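Long-range contact in methyl transferase from Methanosarcina acetivorans (Methanosarcina acetivorans, PDB 6MRO), which probably transfers methyl groups from S-adenosylmethionine to an acceptor substrate, and binds S-adenosylhomocysteine and calcium: residues A[9-21]-A[171-183]. The protein carries 1 engineered substitution. Residues are numbered along the deposited sequence; the frame is centred on the assembly and turned at random. Where two conformers were deposited one is given.
Sequences GTPPWDIDHPQPA and IKDVIFDSLLNPG. With SAH (S-adenosyl-L-homocysteine), chain B.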
ATOM      1  N   GLY A   9     -13.638 -13.650  -6.674  1.00 36.85           N
ATOM      2  CA  GLY A   9     -12.630 -14.689  -6.691  1.00 35.87           C
ATOM      3  C   GLY A   9     -11.399 -14.218  -5.941  1.00 35.80           C
ATOM      4  O   GLY A   9     -11.505 -13.364  -5.060  1.00 29.47           O
ATOM      5  N   THR A  10     -10.229 -14.745  -6.296  1.00 31.26           N
ATOM      6  CA  THR A  10      -8.994 -14.497  -5.555  1.00 24.77           C
ATOM      7  C   THR A  10      -7.932 -14.029  -6.540  1.00 23.39           C
ATOM      8  O   THR A  10      -7.283 -14.862  -7.199  1.00 24.67           O
ATOM      9  CB  THR A  10      -8.535 -15.754  -4.827  1.00 28.10           C
ATOM     10  OG1 THR A  10      -9.607 -16.266  -4.025  1.00 32.45           O
ATOM     11  CG2 THR A  10      -7.345 -15.455  -3.943  1.00 25.22           C
ATOM     12  N   PRO A  11      -7.716 -12.723  -6.656  1.00 21.25           N
ATOM     13  CA  PRO A  11      -6.750 -12.197  -7.631  1.00 20.22           C
ATOM     14  C   PRO A  11      -5.326 -12.485  -7.192  1.00 19.38           C
ATOM     15  O   PRO A  11      -5.088 -12.835  -6.028  1.00 19.10           O
ATOM     16  CB  PRO A  11      -7.039 -10.687  -7.624  1.00 22.50           C
ATOM     17  CG  PRO A  11      -7.541 -10.435  -6.225  1.00 18.88           C
ATOM     18  CD  PRO A  11      -8.374 -11.651  -5.892  1.00 19.81           C
ATOM     19  N   PRO A  12      -4.352 -12.333  -8.092  1.00 20.40           N
ATOM     20  CA  PRO A  12      -3.001 -12.860  -7.815  1.00 21.35           C
ATOM     21  C   PRO A  12      -2.299 -12.253  -6.618  1.00 21.86           C
ATOM     22  O   PRO A  12      -1.454 -12.931  -6.016  1.00 22.22           O
ATOM     23  CB  PRO A  12      -2.252 -12.547  -9.119  1.00 22.74           C
ATOM     24  CG  PRO A  12      -3.306 -12.703 -10.146  1.00 23.20           C
ATOM     25  CD  PRO A  12      -4.507 -12.019  -9.523  1.00 24.01           C
ATOM     26  N   TRP A  13      -2.607 -11.004  -6.247  1.00 17.49           N
ATOM     27  CA  TRP A  13      -1.985 -10.382  -5.078  1.00 16.79           C
ATOM     28  C   TRP A  13      -2.653 -10.789  -3.768  1.00 19.13           C
ATOM     29  O   TRP A  13      -2.144 -10.444  -2.689  1.00 17.63           O
ATOM     30  CB  TRP A  13      -2.029  -8.848  -5.206  1.00 17.61           C
ATOM     31  CG  TRP A  13      -3.445  -8.353  -5.328  1.00 19.08           C
ATOM     32  CD1 TRP A  13      -4.318  -8.085  -4.304  1.00 17.36           C
ATOM     33  CD2 TRP A  13      -4.159  -8.098  -6.543  1.00 19.60           C
ATOM     34  NE1 TRP A  13      -5.536  -7.687  -4.817  1.00 18.22           N
ATOM     35  CE2 TRP A  13      -5.462  -7.680  -6.186  1.00 17.73           C
ATOM     36  CE3 TRP A  13      -3.821  -8.176  -7.903  1.00 21.76           C
ATOM     37  CZ2 TRP A  13      -6.425  -7.340  -7.137  1.00 19.22           C
ATOM     38  CZ3 TRP A  13      -4.788  -7.840  -8.848  1.00 20.33           C
ATOM     39  CH2 TRP A  13      -6.068  -7.419  -8.457  1.00 20.64           C
ATOM     40  N   ASP A  14      -3.782 -11.500  -3.833  1.00 18.80           N
ATOM     41  CA  ASP A  14      -4.627 -11.694  -2.659  1.00 18.29           C
ATOM     42  C   ASP A  14      -4.145 -12.902  -1.855  1.00 18.24           C
ATOM     43  O   ASP A  14      -4.825 -13.912  -1.704  1.00 21.63           O
ATOM     44  CB  ASP A  14      -6.086 -11.825  -3.089  1.00 19.52           C
ATOM     45  CG  ASP A  14      -7.031 -11.836  -1.930  1.00 22.42           C
ATOM     46  OD1 ASP A  14      -6.724 -11.156  -0.926  1.00 21.06           O
ATOM     47  OD2 ASP A  14      -8.065 -12.542  -2.030  1.00 23.88           O
ATOM     48  N   ILE A  15      -2.923 -12.767  -1.325  1.00 19.69           N
ATOM     49  CA  ILE A  15      -2.308 -13.835  -0.545  1.00 20.80           C
ATOM     50  C   ILE A  15      -2.932 -13.905   0.846  1.00 19.03           C
ATOM     51  O   ILE A  15      -3.549 -12.954   1.333  1.00 23.74           O
ATOM     52  CB  ILE A  15      -0.781 -13.658  -0.463  1.00 22.70           C
ATOM     53  CG1 ILE A  15      -0.426 -12.275   0.100  1.00 18.02           C
ATOM     54  CG2 ILE A  15      -0.145 -13.904  -1.831  1.00 23.84           C
ATOM     55  CD1 ILE A  15       1.062 -12.134   0.419  1.00 18.42           C
ATOM     56  N   ASP A  16      -2.761 -15.059   1.496  0.80 22.39           N
ATOM     57  CA  ASP A  16      -3.379 -15.348   2.782  0.80 23.36           C
ATOM     58  C   ASP A  16      -2.500 -14.954   3.959  0.80 23.08           C
ATOM     59  O   ASP A  16      -2.627 -15.539   5.039  0.80 22.53           O
ATOM     60  CB  ASP A  16      -3.758 -16.837   2.866  0.80 28.78           C
ATOM     61  CG  ASP A  16      -2.549 -17.774   2.975  0.80 31.92           C
ATOM     62  OD1 ASP A  16      -1.380 -17.337   3.046  0.80 22.58           O
ATOM     63  OD2 ASP A  16      -2.788 -18.996   2.992  0.80 39.44           O
ATOM     64  N   HIS A  17      -1.602 -13.994   3.770  1.00 20.63           N
ATOM     65  CA  HIS A  17      -0.711 -13.540   4.826  1.00 22.72           C
ATOM     66  C   HIS A  17      -0.269 -12.122   4.482  1.00 18.57           C
ATOM     67  O   HIS A  17      -0.448 -11.670   3.345  1.00 18.98           O
ATOM     68  CB  HIS A  17       0.499 -14.485   4.982  1.00 23.46           C
ATOM     69  CG  HIS A  17       1.265 -14.725   3.713  1.00 20.93           C
ATOM     70  ND1 HIS A  17       0.857 -15.633   2.758  1.00 25.53           N
ATOM     71  CD2 HIS A  17       2.440 -14.217   3.270  1.00 23.97           C
ATOM     72  CE1 HIS A  17       1.739 -15.664   1.774  1.00 23.42           C
ATOM     73  NE2 HIS A  17       2.708 -14.808   2.054  1.00 25.72           N
ATOM     74  N   PRO A  18       0.294 -11.388   5.439  1.00 19.08           N
ATOM     75  CA  PRO A  18       0.856 -10.076   5.105  1.00 18.01           C
ATOM     76  C   PRO A  18       2.025 -10.245   4.154  1.00 17.96           C
ATOM     77  O   PRO A  18       2.687 -11.280   4.141  1.00 18.30           O
ATOM     78  CB  PRO A  18       1.321  -9.525   6.461  1.00 19.46           C
ATOM     79  CG  PRO A  18       0.547 -10.327   7.481  1.00 23.68           C
ATOM     80  CD  PRO A  18       0.391 -11.683   6.878  1.00 21.63           C
ATOM     81  N   GLN A  19       2.273  -9.214   3.348  1.00 18.53           N
ATOM     82  CA  GLN A  19       3.450  -9.241   2.491  1.00 16.50           C
ATOM     83  C   GLN A  19       4.716  -9.279   3.346  1.00 17.25           C
ATOM     84  O   GLN A  19       4.829  -8.528   4.321  1.00 19.36           O
ATOM     85  CB  GLN A  19       3.488  -8.022   1.566  1.00 17.95           C
ATOM     86  CG  GLN A  19       2.542  -8.157   0.385  1.00 16.54           C
ATOM     87  CD  GLN A  19       3.044  -9.146  -0.625  1.00 17.88           C
ATOM     88  OE1 GLN A  19       4.192  -9.587  -0.563  1.00 18.83           O
ATOM     89  NE2 GLN A  19       2.169  -9.559  -1.527  1.00 16.02           N
ATOM     90  N   PRO A  20       5.685 -10.129   3.000  1.00 17.96           N
ATOM     91  CA  PRO A  20       6.902 -10.201   3.823  1.00 21.31           C
ATOM     92  C   PRO A  20       7.625  -8.874   3.947  1.00 21.97           C
ATOM     93  O   PRO A  20       8.175  -8.588   5.018  1.00 21.44           O
ATOM     94  CB  PRO A  20       7.745 -11.257   3.099  1.00 23.97           C
ATOM     95  CG  PRO A  20       6.727 -12.154   2.469  1.00 25.26           C
ATOM     96  CD  PRO A  20       5.550 -11.291   2.102  1.00 19.83           C
ATOM     97  N   ALA A  21       7.616  -8.040   2.904  1.00 19.95           N
ATOM     98  CA  ALA A  21       8.318  -6.759   2.996  1.00 23.79           C
ATOM     99  C   ALA A  21       7.756  -5.904   4.123  1.00 21.90           C
ATOM    100  O   ALA A  21       8.505  -5.207   4.817  1.00 21.47           O
ATOM    101  CB  ALA A  21       8.245  -6.013   1.662  1.00 21.31           C
ATOM    102  N   ILE A 171      15.289   2.924  -1.589  1.00 25.68           N
ATOM    103  CA  ILE A 171      14.523   2.013  -2.438  1.00 24.91           C
ATOM    104  C   ILE A 171      15.294   0.697  -2.440  1.00 29.00           C
ATOM    105  O   ILE A 171      16.396   0.619  -3.004  1.00 29.90           O
ATOM    106  CB  ILE A 171      14.345   2.558  -3.863  1.00 27.16           C
ATOM    107  CG1 ILE A 171      13.745   3.970  -3.833  1.00 27.26           C
ATOM    108  CG2 ILE A 171      13.477   1.612  -4.687  1.00 25.81           C
ATOM    109  CD1 ILE A 171      13.812   4.704  -5.161  1.00 25.09           C
ATOM    110  N   LYS A 172      14.728  -0.326  -1.807  1.00 24.64           N
ATOM    111  CA  LYS A 172      15.398  -1.593  -1.549  1.00 24.78           C
ATOM    112  C   LYS A 172      14.827  -2.698  -2.427  1.00 23.53           C
ATOM    113  O   LYS A 172      13.613  -2.769  -2.643  1.00 24.10           O
ATOM    114  CB  LYS A 172      15.243  -2.003  -0.077  1.00 27.41           C
ATOM    115  CG  LYS A 172      16.350  -1.511   0.822  1.00 37.33           C
ATOM    116  CD  LYS A 172      16.114  -1.903   2.280  1.00 40.26           C
ATOM    117  CE  LYS A 172      17.206  -1.301   3.153  1.00 46.16           C
ATOM    118  NZ  LYS A 172      16.862  -1.270   4.596  1.00 47.01           N
ATOM    119  N   ASP A 173      15.702  -3.571  -2.911  1.00 25.34           N
ATOM    120  CA  ASP A 173      15.249  -4.805  -3.543  1.00 24.45           C
ATOM    121  C   ASP A 173      14.608  -5.701  -2.496  1.00 26.00           C
ATOM    122  O   ASP A 173      15.201  -5.971  -1.448  1.00 31.03           O
ATOM    123  CB  ASP A 173      16.415  -5.538  -4.206  1.00 30.32           C
ATOM    124  CG  ASP A 173      16.931  -4.821  -5.439  1.00 36.04           C
ATOM    125  OD1 ASP A 173      18.057  -4.281  -5.386  1.00 39.79           O
ATOM    126  OD2 ASP A 173      16.212  -4.806  -6.463  1.00 36.43           O
ATOM    127  N   VAL A 174      13.385  -6.143  -2.768  1.00 23.04           N
ATOM    128  CA  VAL A 174      12.707  -7.091  -1.896  1.00 21.57           C
ATOM    129  C   VAL A 174      11.976  -8.118  -2.755  1.00 20.59           C
ATOM    130  O   VAL A 174      12.176  -8.196  -3.972  1.00 26.44           O
ATOM    131  CB  VAL A 174      11.736  -6.382  -0.932  1.00 23.52           C
ATOM    132  CG1 VAL A 174      12.487  -5.457   0.034  1.00 27.28           C
ATOM    133  CG2 VAL A 174      10.672  -5.611  -1.717  1.00 22.45           C
ATOM    134  N   ILE A 175      11.150  -8.931  -2.117  1.00 21.91           N
ATOM    135  CA  ILE A 175      10.346  -9.945  -2.785  1.00 26.07           C
ATOM    136  C   ILE A 175       8.878  -9.590  -2.589  1.00 26.89           C
ATOM    137  O   ILE A 175       8.502  -9.035  -1.551  1.00 27.92           O
ATOM    138  CB  ILE A 175      10.669 -11.342  -2.219  1.00 30.48           C
ATOM    139  CG1 ILE A 175      12.017 -11.826  -2.750  1.00 35.32           C
ATOM    140  CG2 ILE A 175       9.580 -12.339  -2.569  1.00 34.35           C
ATOM    141  CD1 ILE A 175      12.132 -11.724  -4.242  1.00 38.68           C
ATOM    142  N   PHE A 176       8.059  -9.861  -3.604  1.00 20.96           N
ATOM    143  CA  PHE A 176       6.614  -9.690  -3.529  1.00 22.46           C
ATOM    144  C   PHE A 176       5.985 -11.073  -3.630  1.00 23.15           C
ATOM    145  O   PHE A 176       6.230 -11.795  -4.604  1.00 26.85           O
ATOM    146  CB  PHE A 176       6.107  -8.771  -4.643  1.00 29.89           C
ATOM    147  CG  PHE A 176       4.627  -8.495  -4.586  1.00 34.98           C
ATOM    148  CD1 PHE A 176       4.154  -7.334  -4.007  1.00 32.86           C
ATOM    149  CD2 PHE A 176       3.715  -9.388  -5.133  1.00 36.75           C
ATOM    150  CE1 PHE A 176       2.794  -7.065  -3.956  1.00 35.31           C
ATOM    151  CE2 PHE A 176       2.356  -9.128  -5.095  1.00 36.77           C
ATOM    152  CZ  PHE A 176       1.894  -7.964  -4.501  1.00 34.34           C
ATOM    153  N   ASP A 177       5.213 -11.463  -2.615  1.00 20.62           N
ATOM    154  CA  ASP A 177       4.575 -12.774  -2.655  1.00 18.51           C
ATOM    155  C   ASP A 177       3.348 -12.705  -3.545  1.00 19.03           C
ATOM    156  O   ASP A 177       2.581 -11.738  -3.500  1.00 20.92           O
ATOM    157  CB  ASP A 177       4.177 -13.256  -1.257  1.00 21.38           C
ATOM    158  CG  ASP A 177       5.331 -13.868  -0.493  1.00 23.46           C
ATOM    159  OD1 ASP A 177       6.434 -13.997  -1.076  1.00 27.03           O
ATOM    160  OD2 ASP A 177       5.135 -14.215   0.692  1.00 23.25           O
ATOM    161  N   SER A 178       3.157 -13.741  -4.351  1.00 18.95           N
ATOM    162  CA  SER A 178       2.081 -13.747  -5.326  1.00 23.08           C
ATOM    163  C   SER A 178       1.464 -15.133  -5.400  1.00 25.39           C
ATOM    164  O   SER A 178       2.103 -16.152  -5.099  1.00 23.78           O
ATOM    165  CB  SER A 178       2.593 -13.316  -6.710  1.00 25.80           C
ATOM    166  OG  SER A 178       1.622 -13.494  -7.737  1.00 27.24           O
ATOM    167  N   LEU A 179       0.213 -15.167  -5.844  1.00 21.95           N
ATOM    168  CA  LEU A 179      -0.422 -16.451  -6.094  1.00 24.70           C
ATOM    169  C   LEU A 179      -0.043 -17.047  -7.441  1.00 26.50           C
ATOM    170  O   LEU A 179      -0.330 -18.225  -7.669  1.00 30.76           O
ATOM    171  CB  LEU A 179      -1.938 -16.313  -6.001  1.00 25.56           C
ATOM    172  CG  LEU A 179      -2.451 -16.003  -4.598  1.00 27.34           C
ATOM    173  CD1 LEU A 179      -3.963 -15.933  -4.621  1.00 27.56           C
ATOM    174  CD2 LEU A 179      -1.975 -17.102  -3.637  1.00 31.73           C
ATOM    175  N   LEU A 180       0.575 -16.280  -8.332  1.00 28.13           N
ATOM    176  CA  LEU A 180       0.941 -16.810  -9.637  1.00 36.40           C
ATOM    177  C   LEU A 180       2.281 -17.541  -9.558  1.00 38.02           C
ATOM    178  O   LEU A 180       3.075 -17.329  -8.638  1.00 35.83           O
ATOM    179  CB  LEU A 180       0.971 -15.690 -10.674  1.00 36.83           C
ATOM    180  CG  LEU A 180      -0.428 -15.131 -10.975  1.00 39.63           C
ATOM    181  CD1 LEU A 180      -0.361 -13.956 -11.936  1.00 39.82           C
ATOM    182  CD2 LEU A 180      -1.364 -16.210 -11.528  1.00 43.05           C
ATOM    183  N   ASN A 181       2.528 -18.395 -10.554  1.00 43.36           N
ATOM    184  CA  ASN A 181       3.508 -19.476 -10.422  1.00 55.68           C
ATOM    185  C   ASN A 181       4.876 -19.028  -9.924  1.00 59.75           C
ATOM    186  O   ASN A 181       5.389 -19.646  -8.977  1.00 62.98           O
ATOM    187  CB  ASN A 181       3.653 -20.237 -11.746  1.00 59.94           C
ATOM    188  CG  ASN A 181       4.440 -21.520 -11.579  1.00 68.32           C
ATOM    189  OD1 ASN A 181       4.714 -21.942 -10.454  1.00 71.92           O
ATOM    190  ND2 ASN A 181       4.817 -22.143 -12.693  1.00 70.61           N
ATOM    191  N   PRO A 182       5.526 -18.000 -10.488  1.00 56.24           N
ATOM    192  CA  PRO A 182       6.661 -17.430  -9.762  1.00 54.53           C
ATOM    193  C   PRO A 182       6.114 -16.697  -8.549  1.00 55.37           C
ATOM    194  O   PRO A 182       6.009 -15.465  -8.549  1.00 59.94           O
ATOM    195  CB  PRO A 182       7.325 -16.490 -10.780  1.00 54.68           C
ATOM    196  CG  PRO A 182       6.557 -16.652 -12.066  1.00 55.11           C
ATOM    197  CD  PRO A 182       5.224 -17.226 -11.703  1.00 54.73           C
ATOM    198  N   GLY A 183       5.727 -17.462  -7.523  1.00 50.62           N
ATOM    199  CA  GLY A 183       5.103 -16.920  -6.324  1.00 44.99           C
ATOM    200  C   GLY A 183       5.937 -15.889  -5.602  1.00 42.35           C
ATOM    201  O   GLY A 183       5.462 -15.308  -4.621  1.00 40.49           O
TER
HETATM  202  N   SAH B 201      -3.017  -3.999  -0.730  1.00 14.59           N
HETATM  203  CA  SAH B 201      -3.785  -5.218  -1.044  1.00 14.90           C
HETATM  204  CB  SAH B 201      -4.455  -5.092  -2.406  1.00 15.24           C
HETATM  205  CG  SAH B 201      -3.496  -4.692  -3.528  1.00 17.86           C
HETATM  206  SD  SAH B 201      -4.248  -4.729  -5.171  1.00 18.28           S
HETATM  207  C   SAH B 201      -2.910  -6.462  -1.019  1.00 19.19           C
HETATM  208  O   SAH B 201      -1.679  -6.369  -0.897  1.00 17.37           O
HETATM  209  OXT SAH B 201      -3.433  -7.581  -1.134  1.00 20.22           O
HETATM  210  C5' SAH B 201      -4.596  -2.947  -5.304  1.00 18.96           C
HETATM  211  C4' SAH B 201      -5.848  -2.524  -4.533  1.00 19.05           C
HETATM  212  O4' SAH B 201      -6.043  -1.126  -4.705  1.00 22.38           O
HETATM  213  C3' SAH B 201      -7.142  -3.216  -4.959  1.00 16.93           C
HETATM  214  O3' SAH B 201      -7.722  -3.795  -3.800  1.00 16.83           O
HETATM  215  C2' SAH B 201      -7.976  -2.090  -5.554  1.00 19.04           C
HETATM  216  O2' SAH B 201      -9.377  -2.223  -5.365  1.00 20.99           O
HETATM  217  C1' SAH B 201      -7.426  -0.870  -4.835  1.00 17.40           C
HETATM  218  N9  SAH B 201      -7.575   0.407  -5.542  1.00 22.07           N
HETATM  219  C8  SAH B 201      -7.291   0.693  -6.860  1.00 23.00           C
HETATM  220  N7  SAH B 201      -7.524   2.000  -7.068  1.00 22.27           N
HETATM  221  C5  SAH B 201      -7.930   2.554  -5.900  1.00 22.76           C
HETATM  222  C6  SAH B 201      -8.307   3.845  -5.541  1.00 24.55           C
HETATM  223  N6  SAH B 201      -8.306   4.825  -6.436  1.00 26.03           N
HETATM  224  N1  SAH B 201      -8.684   4.097  -4.248  1.00 19.99           N
HETATM  225  C2  SAH B 201      -8.686   3.085  -3.306  1.00 19.05           C
HETATM  226  N3  SAH B 201      -8.329   1.802  -3.658  1.00 19.09           N
HETATM  227  C4  SAH B 201      -7.946   1.559  -4.935  1.00 19.76           C
HETATM  228  O   HOH W   1       6.666  -8.610   0.273  1.00 18.01           O
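The rim of the cofactor pocket is tied here to the end of edge strand 167-177: Q19 and H17 both grip D177, while W13 meets F176 through its CB, 4.1 Å from CZ. The Q19 amide pairs with both backbone groups of D177, OE1 taking the N-H at 3.0 Å and NE2 donating to D177 O, also at 3.0 Å. Each of these bonds lies in the carbonyl plane on a lone pair. A bend at chi2 (-73°) turns the amide back over F176, where NE2 sits 3.4 Å above one ring face, toward the CZ rim, amide and ring planes 26° apart. With an alanine here the N-H and C=O of D177 would probably lose both mates, and the face of F176 its amide cover. A water links Q19 OE1, I175 O and A21 N.

H17 is held at both nitrogens: ND1 donates to D16 OD1, and NE2 reaches D177 OD2 at 2.8 Å, on the anti side of a carboxylate turned 68° from the ring. I15 CD1 lies over one imidazole face and against D177 CB. Farther along, L179 N donates to P12 O (2.8 Å), and L180 CD1 packs on the P12 ring.

W13 CG sits between backbone N and carbonyl carbon, which brings the indole against the cofactor, SAH SD over one face, NE1 3.2 Å from SD and hydrogen-bonded to Y7. An N-terminal segment closing over the cofactor beside the carboxyl ends of the parallel strands fits a class I, Rossmann-like methyltransferase.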